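Local coordinates for HIAXHD3 (Humicola insolens, PDB 3ZXK), which hydrolyses arabinofuranose side chains as a family 43 glycoside hydrolase and, with an engineered active site, also displays endo-xylanase activity, at residues A[90-98]-A[110-118]. Numbering follows the deposited sequence. Where two conformers were deposited one is given.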
loop_
_atom_site.group_PDB
_atom_site.type_symbol
_atom_site.label_atom_id
_atom_site.label_comp_id
_atom_site.label_asym_id
_atom_site.label_seq_id
_atom_site.Cartn_x
_atom_site.Cartn_y
_atom_site.Cartn_z
ATOM N N TYR A 90 5.949 -14.692 -10.757
ATOM C CA TYR A 90 5.097 -15.735 -11.310
ATOM C C TYR A 90 5.955 -16.879 -11.868
ATOM O O TYR A 90 6.868 -16.648 -12.681
ATOM C CB TYR A 90 4.285 -15.135 -12.448
ATOM C CG TYR A 90 3.454 -16.129 -13.203
ATOM C CD1 TYR A 90 2.359 -16.772 -12.604
ATOM C CD2 TYR A 90 3.739 -16.403 -14.534
ATOM C CE1 TYR A 90 1.576 -17.678 -13.324
ATOM C CE2 TYR A 90 2.994 -17.310 -15.256
ATOM C CZ TYR A 90 1.902 -17.937 -14.656
ATOM O OH TYR A 90 1.154 -18.829 -15.414
ATOM N N ARG A 91 5.651 -18.094 -11.430
ATOM C CA ARG A 91 6.403 -19.269 -11.848
ATOM C C ARG A 91 5.643 -19.921 -12.981
ATOM O O ARG A 91 4.558 -20.462 -12.775
ATOM C CB ARG A 91 6.550 -20.237 -10.680
ATOM C CG ARG A 91 7.682 -21.228 -10.878
ATOM C CD ARG A 91 7.829 -22.126 -9.670
ATOM N NE ARG A 91 9.113 -22.837 -9.739
ATOM C CZ ARG A 91 9.559 -23.664 -8.799
ATOM N NH1 ARG A 91 8.813 -23.937 -7.716
ATOM N NH2 ARG A 91 10.746 -24.235 -8.932
ATOM N N ARG A 92 6.226 -19.883 -14.182
ATOM C CA ARG A 92 5.573 -20.478 -15.358
ATOM C C ARG A 92 5.390 -21.990 -15.254
ATOM O O ARG A 92 4.350 -22.519 -15.666
ATOM C CB ARG A 92 6.343 -20.142 -16.637
ATOM C CG ARG A 92 6.017 -18.763 -17.185
ATOM C CD ARG A 92 6.468 -17.633 -16.294
ATOM N NE ARG A 92 6.414 -16.380 -17.056
ATOM C CZ ARG A 92 6.761 -15.201 -16.570
ATOM N NH1 ARG A 92 7.145 -15.096 -15.299
ATOM N NH2 ARG A 92 6.700 -14.132 -17.351
ATOM N N SER A 93 6.374 -22.682 -14.687
ATOM C CA SER A 93 6.356 -24.158 -14.735
ATOM C C SER A 93 5.154 -24.780 -14.023
ATOM O O SER A 93 4.663 -25.828 -14.448
ATOM C CB SER A 93 7.652 -24.740 -14.197
ATOM O OG SER A 93 7.791 -24.415 -12.833
ATOM N N ASN A 94 4.671 -24.125 -12.966
ATOM C CA ASN A 94 3.466 -24.626 -12.309
ATOM C C ASN A 94 2.339 -23.600 -12.234
ATOM O O ASN A 94 1.418 -23.772 -11.444
ATOM C CB ASN A 94 3.787 -25.199 -10.912
ATOM C CG ASN A 94 4.335 -24.145 -9.982
ATOM O OD1 ASN A 94 4.595 -23.015 -10.397
ATOM N ND2 ASN A 94 4.472 -24.492 -8.724
ATOM N N ASP A 95 2.376 -22.569 -13.093
ATOM C CA ASP A 95 1.322 -21.540 -13.132
ATOM C C ASP A 95 0.918 -21.034 -11.732
ATOM O O ASP A 95 -0.266 -21.019 -11.369
ATOM C CB ASP A 95 0.092 -22.102 -13.892
ATOM C CG ASP A 95 -1.074 -21.105 -13.982
ATOM O OD1 ASP A 95 -0.869 -19.870 -14.108
ATOM O OD2 ASP A 95 -2.225 -21.566 -13.919
ATOM N N ARG A 96 1.911 -20.609 -10.965
ATOM C CA ARG A 96 1.719 -20.221 -9.579
ATOM C C ARG A 96 2.472 -18.934 -9.258
ATOM O O ARG A 96 3.661 -18.781 -9.614
ATOM C CB ARG A 96 2.181 -21.365 -8.662
ATOM C CG ARG A 96 2.029 -21.101 -7.172
ATOM C CD ARG A 96 2.144 -22.394 -6.372
ATOM N NE ARG A 96 1.121 -23.356 -6.778
ATOM C CZ ARG A 96 -0.109 -23.438 -6.277
ATOM N NH1 ARG A 96 -0.506 -22.629 -5.289
ATOM N NH2 ARG A 96 -0.939 -24.357 -6.749
ATOM N N PHE A 97 1.794 -18.018 -8.578
ATOM C CA PHE A 97 2.462 -16.822 -8.027
ATOM C C PHE A 97 3.025 -17.100 -6.632
ATOM O O PHE A 97 2.353 -17.735 -5.803
ATOM C CB PHE A 97 1.470 -15.665 -7.921
ATOM C CG PHE A 97 1.058 -15.061 -9.248
ATOM C CD1 PHE A 97 -0.020 -15.600 -9.963
ATOM C CD2 PHE A 97 1.686 -13.915 -9.750
ATOM C CE1 PHE A 97 -0.423 -15.030 -11.174
ATOM C CE2 PHE A 97 1.285 -13.350 -10.972
ATOM C CZ PHE A 97 0.230 -13.904 -11.673
ATOM N N TYR A 98 4.256 -16.649 -6.397
ATOM C CA TYR A 98 4.918 -16.808 -5.108
ATOM C C TYR A 98 5.212 -15.442 -4.480
ATOM O O TYR A 98 5.997 -14.646 -5.031
ATOM C CB TYR A 98 6.253 -17.542 -5.226
ATOM C CG TYR A 98 6.188 -19.005 -5.613
ATOM C CD1 TYR A 98 5.724 -19.404 -6.878
ATOM C CD2 TYR A 98 6.614 -19.996 -4.732
ATOM C CE1 TYR A 98 5.664 -20.748 -7.241
ATOM C CE2 TYR A 98 6.575 -21.345 -5.103
ATOM C CZ TYR A 98 6.077 -21.721 -6.351
ATOM O OH TYR A 98 6.070 -23.047 -6.713
ATOM N N TRP A 110 3.303 -17.085 0.619
ATOM C CA TRP A 110 1.912 -17.219 0.217
ATOM C C TRP A 110 1.869 -17.417 -1.273
ATOM O O TRP A 110 2.631 -16.756 -2.009
ATOM C CB TRP A 110 1.140 -15.958 0.572
ATOM C CG TRP A 110 0.736 -15.848 2.018
ATOM C CD1 TRP A 110 1.540 -15.522 3.124
ATOM C CD2 TRP A 110 -0.608 -16.068 2.547
ATOM N NE1 TRP A 110 0.792 -15.511 4.271
ATOM C CE2 TRP A 110 -0.529 -15.841 3.983
ATOM C CE3 TRP A 110 -1.832 -16.425 1.983
ATOM C CZ2 TRP A 110 -1.650 -15.964 4.810
ATOM C CZ3 TRP A 110 -2.952 -16.554 2.814
ATOM C CH2 TRP A 110 -2.866 -16.314 4.196
ATOM N N THR A 111 1.053 -18.370 -1.744
ATOM C CA THR A 111 0.992 -18.621 -3.190
ATOM C C THR A 111 -0.439 -18.632 -3.694
ATOM O O THR A 111 -1.367 -18.872 -2.940
ATOM C CB THR A 111 1.658 -19.951 -3.613
ATOM O OG1 THR A 111 0.956 -21.030 -3.007
ATOM C CG2 THR A 111 3.147 -20.004 -3.190
ATOM N N SER A 112 -0.600 -18.389 -4.988
ATOM C CA SER A 112 -1.891 -18.512 -5.654
ATOM C C SER A 112 -1.703 -19.108 -7.036
ATOM O O SER A 112 -0.741 -18.776 -7.718
ATOM C CB SER A 112 -2.547 -17.125 -5.816
ATOM O OG SER A 112 -3.744 -17.219 -6.613
ATOM N N PRO A 113 -2.667 -19.928 -7.492
ATOM C CA PRO A 113 -2.622 -20.318 -8.902
ATOM C C PRO A 113 -2.825 -19.085 -9.804
ATOM O O PRO A 113 -3.333 -18.059 -9.347
ATOM C CB PRO A 113 -3.814 -21.278 -9.020
ATOM C CG PRO A 113 -4.785 -20.800 -8.008
ATOM C CD PRO A 113 -3.895 -20.429 -6.833
ATOM N N GLY A 114 -2.414 -19.191 -11.070
ATOM C CA GLY A 114 -2.523 -18.092 -12.029
ATOM C C GLY A 114 -3.577 -18.218 -13.098
ATOM O O GLY A 114 -3.603 -17.416 -14.035
ATOM N N GLY A 115 -4.474 -19.200 -12.970
ATOM C CA GLY A 115 -5.557 -19.358 -13.941
ATOM C C GLY A 115 -5.043 -19.587 -15.355
ATOM O O GLY A 115 -5.716 -19.223 -16.337
ATOM N N ASN A 116 -3.864 -20.206 -15.472
ATOM C CA ASN A 116 -3.237 -20.471 -16.788
ATOM C C ASN A 116 -2.783 -19.172 -17.470
ATOM O O ASN A 116 -2.875 -19.019 -18.693
ATOM C CB ASN A 116 -4.173 -21.311 -17.701
ATOM C CG ASN A 116 -3.434 -22.054 -18.807
ATOM O OD1 ASN A 116 -2.265 -22.373 -18.678
ATOM N ND2 ASN A 116 -4.135 -22.337 -19.902
ATOM N N ALA A 117 -2.269 -18.247 -16.666
ATOM C CA ALA A 117 -1.827 -16.955 -17.184
ATOM C C ALA A 117 -0.780 -17.059 -18.304
ATOM O O ALA A 117 -0.861 -16.318 -19.269
ATOM C CB ALA A 117 -1.301 -16.100 -16.051
ATOM N N LEU A 118 0.183 -17.983 -18.175
ATOM C CA LEU A 118 1.293 -18.100 -19.147
ATOM C C LEU A 118 0.778 -18.363 -20.544
ATOM O O LEU A 118 1.478 -18.076 -21.524
ATOM C CB LEU A 118 2.287 -19.210 -18.766
ATOM C CG LEU A 118 1.928 -20.685 -19.018
ATOM C CD1 LEU A 118 3.170 -21.566 -18.864
ATOM C CD2 LEU A 118 0.772 -21.148 -18.114
#
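With CG of D95 trans to its backbone N (chi1 180°) and CG of Y90 likewise (chi1 174°), the carboxylate and the phenol both reach the loop 114-116 and the 3-10 segment starting at A117, which follow the β-hairpin of strands 96-103 and 106-113, part of a four-stranded antiparallel blade of the family 43 β-propeller. OD2 of D95 takes the N-H of N116 on its syn side, tilted 33° from the carboxylate plane (2.6 Å), while OD1 receives only a weak bond from A117 N. The Y90 hydroxyl donates to D95 OD1 on the anti side, also tilted, and accepts L118 N at 3.0 Å, so phenol and carboxylate hold this loop jointly. CB of A117 packs obliquely against the phenol, 3.9 Å from Y90 CZ. In a G1 β-bulge D95 and R96 lie opposite R91, and the D95 carbonyl accepts G114 N (2.8 Å). F97 and S112 form the hydrogen-bonded pair; the F97 ring, one face covered by Y90 CD1, turns its edge to G114 CA. On the face carrying R96, Y98 and T111, R96 NH1 (one of two conformers) donates to T111 OG1, somewhat off the guanidinium plane; OG1 also pairs with T134, and T111 CG2 makes a CH-pi contact over the Y98 ring, 4.1 Å from its centroid.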